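Long-range contact in LIP (Serratia marcescens, PDB 4A1R), which is a membrane-bound lipoprotein component of the type VI secretion system, probably serving as part of its envelope-anchored machinery: residues Y10-D15 with I33-L38. Sequence-based numbering, arbitrary orientation.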
ATOM      1  N   TYR A  10       2.655 -10.971   2.944  1.00 23.41           N
ATOM      2  CA  TYR A  10       2.163 -10.261   1.746  1.00 24.63           C
ATOM      3  C   TYR A  10       3.327  -9.584   1.064  1.00 26.93           C
ATOM      4  O   TYR A  10       4.385  -9.347   1.687  1.00 24.02           O
ATOM      5  CB  TYR A  10       1.102  -9.207   2.130  1.00 27.09           C
ATOM      6  CG  TYR A  10       1.676  -8.092   2.989  1.00 24.06           C
ATOM      7  CD1 TYR A  10       1.705  -8.230   4.369  1.00 28.72           C
ATOM      8  CD2 TYR A  10       2.219  -6.921   2.421  1.00 34.30           C
ATOM      9  CE1 TYR A  10       2.272  -7.264   5.183  1.00 38.85           C
ATOM     10  CE2 TYR A  10       2.791  -5.937   3.233  1.00 40.68           C
ATOM     11  CZ  TYR A  10       2.799  -6.119   4.624  1.00 38.39           C
ATOM     12  OH  TYR A  10       3.306  -5.191   5.505  1.00 38.43           O
ATOM     13  N   SER A  11       3.149  -9.247  -0.205  1.00 24.71           N
ATOM     14  CA  SER A  11       4.070  -8.309  -0.841  1.00 27.17           C
ATOM     15  C   SER A  11       3.426  -7.546  -1.985  1.00 28.88           C
ATOM     16  O   SER A  11       2.443  -8.011  -2.616  1.00 23.00           O
ATOM     17  CB  SER A  11       5.346  -8.994  -1.299  1.00 29.37           C
ATOM     18  OG  SER A  11       5.128  -9.684  -2.489  1.00 30.46           O
ATOM     19  N   LEU A  12       3.973  -6.355  -2.220  1.00 23.59           N
ATOM     20  CA  LEU A  12       3.506  -5.453  -3.266  1.00 22.66           C
ATOM     21  C   LEU A  12       4.666  -5.166  -4.160  1.00 28.71           C
ATOM     22  O   LEU A  12       5.783  -4.868  -3.681  1.00 28.06           O
ATOM     23  CB  LEU A  12       3.020  -4.143  -2.628  1.00 20.22           C
ATOM     24  CG  LEU A  12       1.857  -4.217  -1.644  1.00 26.85           C
ATOM     25  CD1 LEU A  12       1.438  -2.856  -1.110  1.00 26.08           C
ATOM     26  CD2 LEU A  12       0.671  -4.857  -2.338  1.00 29.07           C
ATOM     27  N   VAL A  13       4.428  -5.225  -5.467  1.00 21.92           N
ATOM     28  CA  VAL A  13       5.472  -4.920  -6.406  1.00 20.99           C
ATOM     29  C   VAL A  13       5.118  -3.608  -7.110  1.00 25.97           C
ATOM     30  O   VAL A  13       4.027  -3.489  -7.667  1.00 28.34           O
ATOM     31  CB  VAL A  13       5.603  -6.003  -7.485  1.00 23.88           C
ATOM     32  CG1 VAL A  13       6.848  -5.731  -8.315  1.00 27.56           C
ATOM     33  CG2 VAL A  13       5.680  -7.387  -6.875  1.00 31.24           C
ATOM     34  N   PHE A  14       6.035  -2.646  -7.114  1.00 23.70           N
ATOM     35  CA  PHE A  14       5.719  -1.272  -7.551  1.00 22.94           C
ATOM     36  C   PHE A  14       6.457  -0.948  -8.834  1.00 24.27           C
ATOM     37  O   PHE A  14       7.646  -1.285  -8.992  1.00 24.99           O
ATOM     38  CB  PHE A  14       6.060  -0.224  -6.462  1.00 18.62           C
ATOM     39  CG  PHE A  14       5.133  -0.232  -5.299  1.00 22.71           C
ATOM     40  CD1 PHE A  14       5.318  -1.124  -4.227  1.00 20.46           C
ATOM     41  CD2 PHE A  14       4.052   0.651  -5.261  1.00 23.40           C
ATOM     42  CE1 PHE A  14       4.450  -1.138  -3.157  1.00 22.89           C
ATOM     43  CE2 PHE A  14       3.173   0.639  -4.186  1.00 22.58           C
ATOM     44  CZ  PHE A  14       3.380  -0.238  -3.123  1.00 22.83           C
ATOM     45  N   ASP A  15       5.706  -0.357  -9.764  1.00 22.91           N
ATOM     46  CA  ASP A  15       6.224   0.347 -10.931  1.00 26.68           C
ATOM     47  C   ASP A  15       5.847   1.832 -10.766  1.00 24.40           C
ATOM     48  O   ASP A  15       4.755   2.137 -10.272  1.00 26.28           O
ATOM     49  CB  ASP A  15       5.535  -0.156 -12.226  1.00 29.06           C
ATOM     50  CG  ASP A  15       5.998  -1.540 -12.666  1.00 43.13           C
ATOM     51  OD1 ASP A  15       6.771  -2.209 -11.942  1.00 39.19           O
ATOM     52  OD2 ASP A  15       5.592  -1.955 -13.774  1.00 48.47           O
ATOM     53  N   ILE A  33       6.657   6.110  -0.653  1.00 21.26           N
ATOM     54  CA  ILE A  33       5.534   5.187  -0.566  1.00 19.12           C
ATOM     55  C   ILE A  33       5.468   4.647   0.832  1.00 20.21           C
ATOM     56  O   ILE A  33       6.488   4.178   1.358  1.00 22.68           O
ATOM     57  CB  ILE A  33       5.686   4.007  -1.547  1.00 22.99           C
ATOM     58  CG1 ILE A  33       5.941   4.486  -2.993  1.00 22.76           C
ATOM     59  CG2 ILE A  33       4.478   3.065  -1.454  1.00 23.24           C
ATOM     60  CD1 ILE A  33       4.744   5.139  -3.668  1.00 21.78           C
ATOM     61  N   ARG A  34       4.298   4.729   1.459  1.00 19.13           N
ATOM     62  CA  ARG A  34       4.119   4.051   2.744  1.00 19.78           C
ATOM     63  C   ARG A  34       3.152   2.884   2.629  1.00 22.28           C
ATOM     64  O   ARG A  34       2.200   2.933   1.864  1.00 20.56           O
ATOM     65  CB  ARG A  34       3.680   5.055   3.802  1.00 19.78           C
ATOM     66  CG  ARG A  34       4.673   6.215   3.971  1.00 24.77           C
ATOM     67  CD  ARG A  34       4.154   7.205   4.991  1.00 23.77           C
ATOM     68  NE  ARG A  34       3.980   6.582   6.298  1.00 30.85           N
ATOM     69  CZ  ARG A  34       3.337   7.129   7.327  1.00 37.78           C
ATOM     70  NH1 ARG A  34       2.758   8.321   7.219  1.00 38.38           N
ATOM     71  NH2 ARG A  34       3.254   6.465   8.475  1.00 39.45           N
ATOM     72  N   VAL A  35       3.399   1.826   3.389  1.00 20.26           N
ATOM     73  CA  VAL A  35       2.551   0.646   3.321  1.00 20.52           C
ATOM     74  C   VAL A  35       2.174   0.374   4.747  1.00 24.48           C
ATOM     75  O   VAL A  35       3.055   0.253   5.605  1.00 23.76           O
ATOM     76  CB  VAL A  35       3.261  -0.573   2.667  1.00 18.64           C
ATOM     77  CG1 VAL A  35       2.406  -1.835   2.821  1.00 24.30           C
ATOM     78  CG2 VAL A  35       3.538  -0.327   1.196  1.00 22.46           C
ATOM     79  N   LEU A  36       0.865   0.330   5.014  1.00 19.49           N
ATOM     80  CA  LEU A  36       0.393   0.185   6.364  1.00 22.02           C
ATOM     81  C   LEU A  36      -0.439  -1.096   6.506  1.00 30.10           C
ATOM     82  O   LEU A  36      -1.325  -1.369   5.700  1.00 25.39           O
ATOM     83  CB  LEU A  36      -0.437   1.418   6.784  1.00 19.45           C
ATOM     84  CG  LEU A  36       0.258   2.794   6.925  1.00 25.99           C
ATOM     85  CD1 LEU A  36       0.754   3.336   5.604  1.00 33.11           C
ATOM     86  CD2 LEU A  36      -0.740   3.795   7.482  1.00 25.53           C
ATOM     87  N   LEU A  37      -0.159  -1.875   7.548  1.00 26.54           N
ATOM     88  CA  LEU A  37      -1.006  -3.002   7.851  1.00 25.05           C
ATOM     89  C   LEU A  37      -2.123  -2.555   8.796  1.00 25.94           C
ATOM     90  O   LEU A  37      -1.868  -1.966   9.866  1.00 28.93           O
ATOM     91  CB  LEU A  37      -0.158  -4.128   8.465  1.00 29.30           C
ATOM     92  CG  LEU A  37      -0.865  -5.460   8.631  1.00 31.18           C
ATOM     93  CD1 LEU A  37      -0.991  -6.146   7.272  1.00 30.99           C
ATOM     94  CD2 LEU A  37      -0.058  -6.317   9.597  1.00 37.52           C
ATOM     95  N   LEU A  38      -3.363  -2.818   8.387  1.00 24.24           N
ATOM     96  CA  LEU A  38      -4.521  -2.258   9.043  1.00 27.75           C
ATOM     97  C   LEU A  38      -5.540  -3.305   9.490  1.00 31.53           C
ATOM     98  O   LEU A  38      -5.851  -4.248   8.745  1.00 31.40           O
ATOM     99  CB  LEU A  38      -5.244  -1.253   8.110  1.00 28.23           C
ATOM    100  CG  LEU A  38      -4.421  -0.081   7.541  1.00 28.30           C
ATOM    101  CD1 LEU A  38      -5.217   0.589   6.412  1.00 31.82           C
ATOM    102  CD2 LEU A  38      -4.008   0.948   8.591  1.00 26.72           C
TER
HETATM  103  O   HOH W   1       3.417  -2.237   6.733  1.00 35.20           O
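Ile33 meets Phe14 through its CG2 branch, which lies 3.9 Å from both CE2 and CZ, two neighbouring atoms at the far end of the phenyl ring. CG2, anti to the backbone N of Ile33, is the branch that slants against the end of the ring. Phe70 of strand 64-72 packs edge-to-face with the same Phe14 ring, while Val94 of strand 91-96 touches both Ile33 and Leu12. Two residues on, Val35 serves three partners with its two methyls. Leu12 CD1, arriving tip to tip, sits against both, closer to CG2 at 4.0 Å; CG2 also lies 4.3 Å from Phe14 CZ, and CG1, anti to the backbone N (chi1 171°), also reaches Tyr10, 4.1 Å from its CE2. A water donates hydrogen bonds to the carbonyl O of Val35, at 2.8 Å, and to Tyr10 OH, at 3.2 Å, the sole polar link between the segments. Leu37 closes the row, its CD1 4.0 Å from Tyr10 CE1, across the ring from the CE2 that Val35 meets.

The strands run nearly antiparallel, at 159°, but their axes stay 10.3 Å apart and no direct hydrogen bond joins them: they belong to the two facing sheets of a beta-sandwich. All six touching residues are buried, so the sheets are held here by apolar packing of aliphatic branches against two aromatic rings, with one water giving a hydrogen each to the phenol oxygen and a backbone carbonyl within this largely hydrophobic core.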